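Carbohydrate kinase (Agrobacterium tumefaciens, PDB 2NWH) is a pfkB-family (ribokinase-like) enzyme that probably transfers a phosphate group from a nucleotide to a sugar or related hydroxyl-bearing substrate. Local coordinates at residues D184-N189 with A214-G219; S135-C140 with P162-A167; H240-R245 with L307-E312; Y261-A266 with L275-A280. All blocks are in the same frame, centred on the assembly; numbering follows the deposited sequence. Where two conformers were deposited one is given.

From the N terminus, the 135-140/162-167 pair (contact 2) closes first, around helix 146-158. Contact 1 (184-189/214-219) then closes a second, separate loop containing helices 190-197 and 207-213. Contact 3 opens at 240-245 and shuts only at 307-312, and contact 4 (261-266/275-280) opens and closes within that span; no two loops cross. Contacts 1, 2 and 3 all reach the main sheet: Phe187 N lies 2.8 Å from Ala165 O, joining contacts 1 and 2 as neighbouring strands, whereas contact 3 reaches edge strand 311-313. Contact 4 supplies helical cover, with Tyr261 and Leu262 against Ile185 and Phe137, while Arg276 NE, 3.0 Å from Pro309 O, ties it to contact 3.

Contact 1 (D184-N189 with A214-G219); sequences DILFMN and AGLSGG
Gly218 O is gripped twice by 184-189. Leu186 N donates a hydrogen bond to Gly218 O over 3.1 Å, with an N-H...O angle of 149° and the donor 27° out of the carbonyl plane. The second hold is a weaker CA-H...O contact, Ile185 CA lying 3.3 Å from Gly218 O. Beside this grip the backbones close up, with Leu186 O only 3.2 Å from Gly219 CA; Gly218 and Gly219 bring no side chains to this approach. From the loop before strand 219-223, Leu216 covers the face bearing Leu186; its CG stands anti to its backbone N (chi1 -179°), which sets CD2 against Leu186 CB at 3.8 Å. Met188 reaches the same methyl tip to tip, CE lying 4.1 Å from Leu216 CD2, with CG between the backbone N and carbonyl carbon and a bend at chi3. Leu196 of helix 190-197 also touches Leu186 and Met188. Ile185 CG2 turns to the other face, lying over the rim of the Phe187 ring. Helix 207-213 ends in a Schellman motif with positive phi at Gly215, and the chain then enters strand 219-223 parallel to strand 185-189, completing a beta-alpha-beta crossover of the Rossmann-like core of ribokinase-type kinases.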
loop_
_atom_site.group_PDB
_atom_site.type_symbol
_atom_site.label_atom_id
_atom_site.label_comp_id
_atom_site.label_asym_id
_atom_site.label_seq_id
_atom_site.Cartn_x
_atom_site.Cartn_y
_atom_site.Cartn_z
ATOM N N ASP A 184 5.749 2.925 13.092
ATOM C CA ASP A 184 4.695 2.548 13.999
ATOM C C ASP A 184 3.919 1.328 13.531
ATOM O O ASP A 184 3.541 0.512 14.346
ATOM C CB ASP A 184 3.758 3.733 14.226
ATOM C CG ASP A 184 4.335 4.740 15.201
ATOM O OD1 ASP A 184 5.476 4.535 15.675
ATOM O OD2 ASP A 184 3.619 5.717 15.521
ATOM N N ILE A 185 3.653 1.234 12.222
ATOM C CA ILE A 185 2.906 0.087 11.639
ATOM C C ILE A 185 3.466 -0.291 10.263
ATOM O O ILE A 185 3.465 0.534 9.333
ATOM C CB ILE A 185 1.398 0.374 11.441
ATOM C CG1 ILE A 185 0.764 0.933 12.725
ATOM C CG2 ILE A 185 0.670 -0.939 10.980
ATOM C CD1 ILE A 185 -0.548 1.673 12.552
ATOM N N LEU A 186 3.938 -1.520 10.127
ATOM C CA LEU A 186 4.407 -2.028 8.838
ATOM C C LEU A 186 3.451 -3.089 8.310
ATOM O O LEU A 186 3.139 -4.079 9.009
ATOM C CB LEU A 186 5.800 -2.639 8.957
ATOM C CG LEU A 186 6.726 -2.612 7.729
ATOM C CD1 LEU A 186 7.963 -3.393 8.074
ATOM C CD2 LEU A 186 6.159 -3.156 6.426
ATOM N N PHE A 187 2.984 -2.884 7.084
ATOM C CA PHE A 187 2.029 -3.822 6.466
ATOM C C PHE A 187 2.720 -4.783 5.523
ATOM O O PHE A 187 3.416 -4.370 4.592
ATOM C CB PHE A 187 0.908 -3.091 5.739
ATOM C CG PHE A 187 0.072 -2.221 6.637
ATOM C CD1 PHE A 187 -0.908 -2.787 7.454
ATOM C CD2 PHE A 187 0.286 -0.859 6.697
ATOM C CE1 PHE A 187 -1.669 -1.998 8.294
ATOM C CE2 PHE A 187 -0.487 -0.053 7.522
ATOM C CZ PHE A 187 -1.449 -0.638 8.343
ATOM N N MET A 188 2.507 -6.073 5.752
ATOM C CA MET A 188 3.161 -7.067 4.940
ATOM C C MET A 188 2.404 -8.388 4.899
ATOM O O MET A 188 1.500 -8.645 5.709
ATOM C CB MET A 188 4.591 -7.291 5.446
ATOM C CG MET A 188 4.660 -7.794 6.886
ATOM S SD MET A 188 6.347 -7.707 7.486
ATOM C CE MET A 188 6.139 -6.917 9.051
ATOM N N ASN A 189 2.792 -9.225 3.947
ATOM C CA ASN A 189 2.305 -10.603 3.864
ATOM C C ASN A 189 3.387 -11.552 4.425
ATOM O O ASN A 189 4.447 -11.090 4.853
ATOM C CB ASN A 189 1.981 -10.907 2.402
ATOM C CG ASN A 189 3.242 -10.946 1.511
ATOM O OD1 ASN A 189 3.141 -10.994 0.295
ATOM N ND2 ASN A 189 4.425 -10.946 2.128
ATOM N N ALA A 214 13.307 -7.280 16.286
ATOM C CA ALA A 214 13.881 -6.634 15.090
ATOM C C ALA A 214 13.735 -5.120 15.210
ATOM O O ALA A 214 14.297 -4.369 14.406
ATOM C CB ALA A 214 13.258 -7.149 13.796
ATOM N N GLY A 215 12.972 -4.667 16.211
ATOM C CA GLY A 215 12.855 -3.225 16.490
ATOM C C GLY A 215 11.597 -2.558 15.959
ATOM O O GLY A 215 11.439 -1.338 16.086
ATOM N N LEU A 216 10.709 -3.367 15.381
ATOM C CA LEU A 216 9.415 -2.894 14.853
ATOM C C LEU A 216 8.371 -2.973 15.950
ATOM O O LEU A 216 8.048 -4.050 16.407
ATOM C CB LEU A 216 8.966 -3.732 13.654
ATOM C CG LEU A 216 7.633 -3.283 13.025
ATOM C CD1 LEU A 216 7.794 -1.943 12.331
ATOM C CD2 LEU A 216 7.080 -4.342 12.074
ATOM N N SER A 217 7.871 -1.817 16.366
ATOM C CA SER A 217 6.909 -1.715 17.452
ATOM C C SER A 217 5.493 -2.138 17.076
ATOM O O SER A 217 4.733 -2.527 17.955
ATOM C CB SER A 217 6.965 -0.320 18.134
ATOM O OG SER A 217 6.731 0.756 17.234
ATOM N N GLY A 218 5.127 -2.046 15.787
ATOM C CA GLY A 218 3.860 -2.589 15.325
ATOM C C GLY A 218 3.744 -2.924 13.849
ATOM O O GLY A 218 4.490 -2.424 13.009
ATOM N N GLY A 219 2.763 -3.753 13.525
ATOM C CA GLY A 219 2.535 -4.151 12.153
ATOM C C GLY A 219 1.397 -5.141 11.999
ATOM O O GLY A 219 0.713 -5.460 12.967
#

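Contact 2 (S135-C140 with P162-A167); sequences SDFLLC and PLAAIA
The closest packing runs from Phe137 to Cys140, where four backbone hydrogen bonds bind the strands in parallel. The straightest is Ala164 N to Leu138 O, 2.9 Å long at 177°; Leu138 N approaches Pro162 O nearly along the C=O axis, and Cys140 N donates to Ala164 O. Ile166 N reaches Cys140 O in the carbonyl plane. Pro162 CB sits over the centre of the Phe137 ring, 3.5 Å from its centroid and 9° off the normal, a CH-pi contact in which the two side chains cross at about a right angle. Ala164 CB meets the edge of the same ring, 4.0 Å from CE2. The topology is a beta-alpha-beta crossover: helix 146-158 carries the chain from strand 137-141 to strand 163-166 and covers the face bearing Leu138, Cys140 and Leu163. There Leu163 CD1 fits between Leu138 CB, at 3.8 Å, and Cys140 SG, at 4.0 Å. On the other face, Leu139 CG is anti to its backbone N, and CD1 lies 3.8 Å from Ala164 CB, with Ala45 and Leu49 of helix 41-51 beyond. Packing slackens at partly exposed Asp136; Pro162, partly exposed too, is still tight against the ring. Asp136 brings only its main chain near, its O lying 3.4 Å from Pro162 CD, while its carboxylate OD2 turns off to accept from Lys4 N and Lys5 N.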
loop_
_atom_site.group_PDB
_atom_site.type_symbol
_atom_site.label_atom_id
_atom_site.label_comp_id
_atom_site.label_asym_id
_atom_site.label_seq_id
_atom_site.Cartn_x
_atom_site.Cartn_y
_atom_site.Cartn_z
ATOM N N SER A 135 1.051 17.514 8.126
ATOM C CA SER A 135 0.289 16.253 8.173
ATOM C C SER A 135 0.091 15.764 9.612
ATOM O O SER A 135 0.735 16.269 10.547
ATOM C CB SER A 135 1.016 15.170 7.371
ATOM O OG SER A 135 1.948 14.513 8.215
ATOM N N ASP A 136 -0.774 14.760 9.796
ATOM C CA ASP A 136 -0.995 14.139 11.115
ATOM C C ASP A 136 -0.444 12.702 11.210
ATOM O O ASP A 136 -0.233 12.174 12.301
ATOM C CB ASP A 136 -2.512 14.061 11.398
ATOM C CG ASP A 136 -3.160 15.417 11.451
ATOM O OD1 ASP A 136 -2.568 16.343 12.092
ATOM O OD2 ASP A 136 -4.255 15.573 10.863
ATOM N N PHE A 137 -0.242 12.068 10.060
ATOM C CA PHE A 137 0.177 10.681 9.969
ATOM C C PHE A 137 0.888 10.519 8.612
ATOM O O PHE A 137 0.402 11.038 7.597
ATOM C CB PHE A 137 -1.068 9.774 9.962
ATOM C CG PHE A 137 -0.865 8.456 10.626
ATOM C CD1 PHE A 137 -1.543 8.146 11.819
ATOM C CD2 PHE A 137 0.015 7.512 10.084
ATOM C CE1 PHE A 137 -1.346 6.898 12.469
ATOM C CE2 PHE A 137 0.245 6.276 10.720
ATOM C CZ PHE A 137 -0.459 5.957 11.923
ATOM N N LEU A 138 2.000 9.789 8.602
ATOM C CA LEU A 138 2.792 9.530 7.384
ATOM C C LEU A 138 2.633 8.093 6.933
ATOM O O LEU A 138 2.476 7.167 7.778
ATOM C CB LEU A 138 4.285 9.778 7.627
ATOM C CG LEU A 138 4.641 11.154 8.224
ATOM C CD1 LEU A 138 6.130 11.238 8.469
ATOM C CD2 LEU A 138 4.144 12.313 7.346
ATOM N N LEU A 139 2.702 7.903 5.611
ATOM C CA LEU A 139 2.711 6.566 5.063
ATOM C C LEU A 139 3.755 6.504 3.974
ATOM O O LEU A 139 3.765 7.348 3.075
ATOM C CB LEU A 139 1.326 6.189 4.488
ATOM C CG LEU A 139 1.284 4.852 3.680
ATOM C CD1 LEU A 139 1.626 3.619 4.573
ATOM C CD2 LEU A 139 -0.102 4.699 2.985
ATOM N N CYS A 140 4.600 5.483 3.997
ATOM C CA CYS A 140 5.544 5.345 2.896
ATOM C C CYS A 140 5.437 3.941 2.336
ATOM O O CYS A 140 4.756 3.064 2.918
ATOM C CB CYS A 140 6.979 5.643 3.382
ATOM S SG CYS A 140 7.643 4.415 4.594
ATOM N N PRO A 162 3.461 9.906 13.523
ATOM C CA PRO A 162 3.332 8.466 13.318
ATOM C C PRO A 162 3.744 8.089 11.899
ATOM O O PRO A 162 3.386 8.819 10.928
ATOM C CB PRO A 162 1.823 8.213 13.533
ATOM C CG PRO A 162 1.426 9.315 14.514
ATOM C CD PRO A 162 2.208 10.513 14.012
ATOM N N LEU A 163 4.476 6.980 11.760
ATOM C CA LEU A 163 4.862 6.504 10.417
ATOM C C LEU A 163 4.432 5.056 10.182
ATOM O O LEU A 163 4.806 4.168 10.956
ATOM C CB LEU A 163 6.386 6.609 10.208
ATOM C CG LEU A 163 7.067 6.079 8.926
ATOM C CD1 LEU A 163 6.668 6.832 7.674
ATOM C CD2 LEU A 163 8.608 6.136 9.083
ATOM N N ALA A 164 3.664 4.852 9.123
ATOM C CA ALA A 164 3.334 3.523 8.593
ATOM C C ALA A 164 4.069 3.239 7.267
ATOM O O ALA A 164 4.507 4.145 6.567
ATOM C CB ALA A 164 1.795 3.405 8.377
ATOM N N ALA A 165 4.172 1.969 6.929
ATOM C CA ALA A 165 4.942 1.522 5.785
ATOM C C ALA A 165 4.286 0.319 5.145
ATOM O O ALA A 165 3.745 -0.558 5.829
ATOM C CB ALA A 165 6.349 1.162 6.231
ATOM N N ILE A 166 4.330 0.282 3.826
ATOM C CA ILE A 166 3.892 -0.879 3.058
ATOM C C ILE A 166 5.124 -1.507 2.413
ATOM O O ILE A 166 5.904 -0.820 1.731
ATOM C CB ILE A 166 2.875 -0.442 1.974
ATOM C CG1 ILE A 166 1.547 -0.019 2.605
ATOM C CG2 ILE A 166 2.556 -1.554 0.956
ATOM C CD1 ILE A 166 0.724 0.790 1.563
ATOM N N ALA A 167 5.252 -2.824 2.589
ATOM C CA ALA A 167 6.453 -3.574 2.245
ATOM C C ALA A 167 6.680 -3.780 0.741
ATOM O O ALA A 167 7.820 -3.976 0.321
ATOM C CB ALA A 167 6.443 -4.926 2.960
#

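Contact 3 (H240-R245 with L307-E312); sequences HPPLIR and LVPQAE
His240 carries most of this contact, its CG placed beside the backbone N (chi1 -63°) so that the ring lies along 310-312. His240 CB lies 3.5 Å from Gln310 O, and CG comes to 3.4 Å from that same oxygen, which sits over one ring face, offset toward the rim. Farther out the branches part: ND1 passes Gln310 CB at 4.0 Å, CD2 nears Glu312 CB at 3.9 Å, and the tip NE2 presses obliquely on Glu312 CB at 3.2 Å. The carboxylate plane of Glu312 stands 82° from the ring. Gln310 O also accepts from His240 N, a 3.1 Å bond with an N-H...O angle of 171°, nearly along the C=O axis. Next along, the Pro309 ring lies against His240 O and the main chain of Pro242. At the far end the exposed Arg245, bent at chi3, crosses one of two Leu307 conformers, NH2 3.2 Å from Leu307 CD1, while NH1 bonds to Gly306 O. A backbone bond between Glu312 and Ile238 continues the His240 pairing inward: the C-terminal strand 311-313 is joined antiparallel to strand 236-239 as the outermost strand at this edge of the ribokinase-like alpha/beta sheet.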
loop_
_atom_site.group_PDB
_atom_site.type_symbol
_atom_site.label_atom_id
_atom_site.label_comp_id
_atom_site.label_asym_id
_atom_site.label_seq_id
_atom_site.Cartn_x
_atom_site.Cartn_y
_atom_site.Cartn_z
ATOM N N HIS A 240 -10.088 -15.058 13.505
ATOM C CA HIS A 240 -10.634 -16.418 13.495
ATOM C C HIS A 240 -10.887 -16.936 12.066
ATOM O O HIS A 240 -11.051 -16.132 11.135
ATOM C CB HIS A 240 -11.930 -16.502 14.331
ATOM C CG HIS A 240 -11.736 -16.203 15.788
ATOM N ND1 HIS A 240 -12.793 -16.016 16.655
ATOM C CD2 HIS A 240 -10.610 -16.044 16.528
ATOM C CE1 HIS A 240 -12.328 -15.767 17.867
ATOM N NE2 HIS A 240 -11.006 -15.773 17.815
ATOM N N PRO A 241 -10.886 -18.281 11.883
ATOM C CA PRO A 241 -11.357 -18.830 10.605
ATOM C C PRO A 241 -12.840 -18.467 10.420
ATOM O O PRO A 241 -13.579 -18.425 11.420
ATOM C CB PRO A 241 -11.189 -20.350 10.776
ATOM C CG PRO A 241 -10.270 -20.543 11.949
ATOM C CD PRO A 241 -10.438 -19.334 12.821
ATOM N N PRO A 242 -13.273 -18.187 9.166
ATOM C CA PRO A 242 -14.680 -17.841 8.907
ATOM C C PRO A 242 -15.643 -18.963 9.287
ATOM O O PRO A 242 -15.346 -20.128 9.035
ATOM C CB PRO A 242 -14.732 -17.640 7.384
ATOM C CG PRO A 242 -13.516 -18.327 6.851
ATOM C CD PRO A 242 -12.470 -18.166 7.926
ATOM N N LEU A 243 -16.780 -18.596 9.876
ATOM C CA LEU A 243 -17.925 -19.506 10.018
ATOM C C LEU A 243 -18.564 -19.680 8.634
ATOM O O LEU A 243 -18.057 -19.133 7.648
ATOM C CB LEU A 243 -18.931 -18.964 11.048
ATOM C CG LEU A 243 -18.461 -18.623 12.481
ATOM C CD1 LEU A 243 -19.634 -18.137 13.341
ATOM C CD2 LEU A 243 -17.739 -19.793 13.184
ATOM N N ILE A 244 -19.654 -20.440 8.552
ATOM C CA ILE A 244 -20.309 -20.709 7.263
ATOM C C ILE A 244 -20.801 -19.434 6.556
ATOM O O ILE A 244 -20.622 -19.274 5.345
ATOM C CB ILE A 244 -21.462 -21.748 7.407
ATOM C CG1 ILE A 244 -20.870 -23.153 7.604
ATOM C CG2 ILE A 244 -22.410 -21.683 6.198
ATOM C CD1 ILE A 244 -21.855 -24.215 8.112
ATOM N N ARG A 245 -21.396 -18.533 7.336
ATOM C CA ARG A 245 -22.019 -17.316 6.825
ATOM C C ARG A 245 -20.992 -16.225 6.503
ATOM O O ARG A 245 -21.307 -15.259 5.800
ATOM C CB ARG A 245 -23.035 -16.779 7.844
ATOM C CG ARG A 245 -22.427 -16.402 9.226
ATOM C CD ARG A 245 -23.383 -15.563 10.090
ATOM N NE ARG A 245 -23.857 -14.355 9.408
ATOM C CZ ARG A 245 -23.248 -13.167 9.454
ATOM N NH1 ARG A 245 -22.123 -12.993 10.154
ATOM N NH2 ARG A 245 -23.772 -12.141 8.787
ATOM N N LEU A 307 -19.857 -9.383 8.383
ATOM C CA LEU A 307 -19.520 -10.661 7.753
ATOM C C LEU A 307 -18.087 -11.087 8.045
ATOM O O LEU A 307 -17.676 -12.224 7.734
ATOM C CB LEU A 307 -19.750 -10.564 6.244
ATOM C CG LEU A 307 -21.160 -10.258 5.731
ATOM C CD1 LEU A 307 -22.150 -11.307 6.176
ATOM C CD2 LEU A 307 -21.641 -8.857 6.126
ATOM N N VAL A 308 -17.329 -10.168 8.643
ATOM C CA VAL A 308 -15.932 -10.409 8.998
ATOM C C VAL A 308 -15.839 -11.258 10.258
ATOM O O VAL A 308 -16.496 -10.967 11.252
ATOM C CB VAL A 308 -15.131 -9.073 9.152
ATOM C CG1 VAL A 308 -13.707 -9.321 9.642
ATOM C CG2 VAL A 308 -15.087 -8.375 7.825
ATOM N N PRO A 309 -15.021 -12.319 10.210
ATOM C CA PRO A 309 -14.842 -13.116 11.426
ATOM C C PRO A 309 -14.440 -12.273 12.635
ATOM O O PRO A 309 -13.846 -11.205 12.484
ATOM C CB PRO A 309 -13.712 -14.083 11.050
ATOM C CG PRO A 309 -13.791 -14.194 9.540
ATOM C CD PRO A 309 -14.271 -12.852 9.054
ATOM N N GLN A 310 -14.751 -12.758 13.832
ATOM C CA GLN A 310 -14.252 -12.107 15.060
ATOM C C GLN A 310 -12.718 -12.118 15.205
ATOM O O GLN A 310 -12.040 -12.988 14.638
ATOM C CB GLN A 310 -14.920 -12.692 16.298
ATOM C CG GLN A 310 -16.227 -11.990 16.651
ATOM C CD GLN A 310 -16.090 -10.462 16.657
ATOM O OE1 GLN A 310 -15.047 -9.906 17.050
ATOM N NE2 GLN A 310 -17.147 -9.778 16.211
ATOM N N ALA A 311 -12.188 -11.131 15.936
ATOM C CA ALA A 311 -10.760 -11.039 16.205
ATOM C C ALA A 311 -10.522 -11.406 17.660
ATOM O O ALA A 311 -11.408 -11.222 18.500
ATOM C CB ALA A 311 -10.209 -9.623 15.899
ATOM N N GLU A 312 -9.346 -11.956 17.938
ATOM C CA GLU A 312 -8.998 -12.417 19.283
ATOM C C GLU A 312 -7.705 -11.748 19.746
ATOM O O GLU A 312 -6.665 -11.946 19.123
ATOM C CB GLU A 312 -8.836 -13.953 19.280
ATOM C CG GLU A 312 -8.355 -14.568 20.617
ATOM C CD GLU A 312 -8.458 -16.107 20.674
ATOM O OE1 GLU A 312 -7.924 -16.813 19.781
ATOM O OE2 GLU A 312 -9.056 -16.613 21.649
#

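Contact 4 (Y261-A266 with L275-A280); sequences YLAAIA and LRQGAA
The helical segments 261-266 and 275-280 run roughly antiparallel, their axes 7.8 Å apart at closest and 145° between directions, and the backbones come nearest where Tyr261 CA stands 4.3 Å from Gly278 CA. Gly278, without a side chain, lets Tyr261 N come within 3.6 Å of its CA. Tyr261 itself sets out away from the partner helix, but CG anti to its backbone N (chi1 -172°) brings the ring back toward the start of 275-280, so that Tyr261 CD1 lies 3.6 Å from Leu275 N and CE1 follows it. Together the two helices form an antiparallel alpha-hairpin joined by a short loop; the first begins at the aspartate that ends the GAGD motif of the pfkB family, and its Tyr261 and Leu262 pack on strand 185-189 of the central sheet. On the other side of the close approach, Gln277, in one of its two conformers, reaches across fully extended, CG anti to its backbone N. Its NE2 comes tightly to 3.3 Å from Ala263 CB, and its CD rests 4.0 Å from Ala264 CB. The amide nitrogen is also 3.4 Å from Ala264 N, but both are donors; NE2 instead makes a weak hydrogen bond to Gly260 O.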
loop_
_atom_site.group_PDB
_atom_site.type_symbol
_atom_site.label_atom_id
_atom_site.label_comp_id
_atom_site.label_asym_id
_atom_site.label_seq_id
_atom_site.Cartn_x
_atom_site.Cartn_y
_atom_site.Cartn_z
ATOM N N TYR A 261 -6.997 -0.835 8.031
ATOM C CA TYR A 261 -6.347 -0.915 9.346
ATOM C C TYR A 261 -5.841 0.445 9.811
ATOM O O TYR A 261 -6.129 0.877 10.932
ATOM C CB TYR A 261 -5.205 -1.931 9.290
ATOM C CG TYR A 261 -4.593 -2.220 10.631
ATOM C CD1 TYR A 261 -5.061 -3.284 11.405
ATOM C CD2 TYR A 261 -3.554 -1.410 11.148
ATOM C CE1 TYR A 261 -4.506 -3.565 12.648
ATOM C CE2 TYR A 261 -2.987 -1.691 12.409
ATOM C CZ TYR A 261 -3.481 -2.765 13.148
ATOM O OH TYR A 261 -2.948 -3.085 14.386
ATOM N N LEU A 262 -5.102 1.145 8.950
ATOM C CA LEU A 262 -4.547 2.440 9.283
ATOM C C LEU A 262 -5.669 3.426 9.523
ATOM O O LEU A 262 -5.595 4.203 10.455
ATOM C CB LEU A 262 -3.602 2.893 8.164
ATOM C CG LEU A 262 -2.867 4.200 8.354
ATOM C CD1 LEU A 262 -1.981 4.008 9.567
ATOM C CD2 LEU A 262 -2.045 4.451 7.115
ATOM N N ALA A 263 -6.751 3.363 8.726
ATOM C CA ALA A 263 -7.901 4.231 8.985
ATOM C C ALA A 263 -8.449 4.009 10.373
ATOM O O ALA A 263 -8.781 4.977 11.069
ATOM C CB ALA A 263 -8.988 4.063 7.966
ATOM N N ALA A 264 -8.565 2.742 10.788
ATOM C CA ALA A 264 -9.038 2.429 12.144
ATOM C C ALA A 264 -8.119 2.961 13.258
ATOM O O ALA A 264 -8.609 3.529 14.226
ATOM C CB ALA A 264 -9.306 0.964 12.315
ATOM N N ILE A 265 -6.812 2.761 13.122
ATOM C CA ILE A 265 -5.839 3.252 14.122
ATOM C C ILE A 265 -5.865 4.790 14.215
ATOM O O ILE A 265 -5.819 5.359 15.301
ATOM C CB ILE A 265 -4.387 2.746 13.835
ATOM C CG1 ILE A 265 -4.284 1.204 13.932
ATOM C CG2 ILE A 265 -3.343 3.450 14.767
ATOM C CD1 ILE A 265 -4.648 0.557 15.320
ATOM N N ALA A 266 -5.956 5.442 13.066
ATOM C CA ALA A 266 -5.900 6.903 12.985
ATOM C C ALA A 266 -7.143 7.503 13.629
ATOM O O ALA A 266 -7.101 8.594 14.192
ATOM C CB ALA A 266 -5.766 7.337 11.548
ATOM N N LEU A 275 -8.013 -4.566 13.049
ATOM C CA LEU A 275 -7.871 -5.821 12.339
ATOM C C LEU A 275 -9.132 -6.138 11.527
ATOM O O LEU A 275 -9.052 -6.477 10.332
ATOM C CB LEU A 275 -7.702 -6.945 13.356
ATOM C CG LEU A 275 -6.667 -8.025 13.059
ATOM C CD1 LEU A 275 -6.601 -9.038 14.229
ATOM C CD2 LEU A 275 -7.027 -8.696 11.786
ATOM N N ARG A 276 -10.284 -6.064 12.194
ATOM C CA ARG A 276 -11.561 -6.358 11.518
ATOM C C ARG A 276 -11.908 -5.339 10.432
ATOM O O ARG A 276 -12.524 -5.724 9.430
ATOM C CB ARG A 276 -12.694 -6.505 12.521
ATOM C CG ARG A 276 -12.513 -7.768 13.392
ATOM C CD ARG A 276 -13.742 -8.047 14.236
ATOM N NE ARG A 276 -14.841 -8.534 13.403
ATOM C CZ ARG A 276 -15.985 -7.881 13.215
ATOM N NH1 ARG A 276 -16.179 -6.702 13.784
ATOM N NH2 ARG A 276 -16.940 -8.424 12.465
ATOM N N GLN A 277 -11.553 -4.065 10.632
ATOM C CA GLN A 277 -11.818 -3.062 9.583
ATOM C C GLN A 277 -10.959 -3.300 8.349
ATOM O O GLN A 277 -11.447 -3.170 7.201
ATOM C CB GLN A 277 -11.641 -1.607 10.065
ATOM C CG GLN A 277 -11.903 -0.608 8.916
ATOM C CD GLN A 277 -12.027 0.838 9.347
ATOM O OE1 GLN A 277 -12.926 1.208 10.120
ATOM N NE2 GLN A 277 -11.132 1.665 8.852
ATOM N N GLY A 278 -9.683 -3.637 8.575
ATOM C CA GLY A 278 -8.759 -3.932 7.487
ATOM C C GLY A 278 -9.239 -5.152 6.710
ATOM O O GLY A 278 -9.239 -5.168 5.466
ATOM N N ALA A 279 -9.658 -6.187 7.432
ATOM C CA ALA A 279 -10.247 -7.357 6.807
ATOM C C ALA A 279 -11.471 -7.019 5.987
ATOM O O ALA A 279 -11.601 -7.550 4.889
ATOM C CB ALA A 279 -10.598 -8.430 7.823
ATOM N N ALA A 280 -12.358 -6.165 6.524
ATOM C CA ALA A 280 -13.582 -5.760 5.781
ATOM C C ALA A 280 -13.188 -5.083 4.464
ATOM O O ALA A 280 -13.739 -5.366 3.372
ATOM C CB ALA A 280 -14.403 -4.816 6.630
#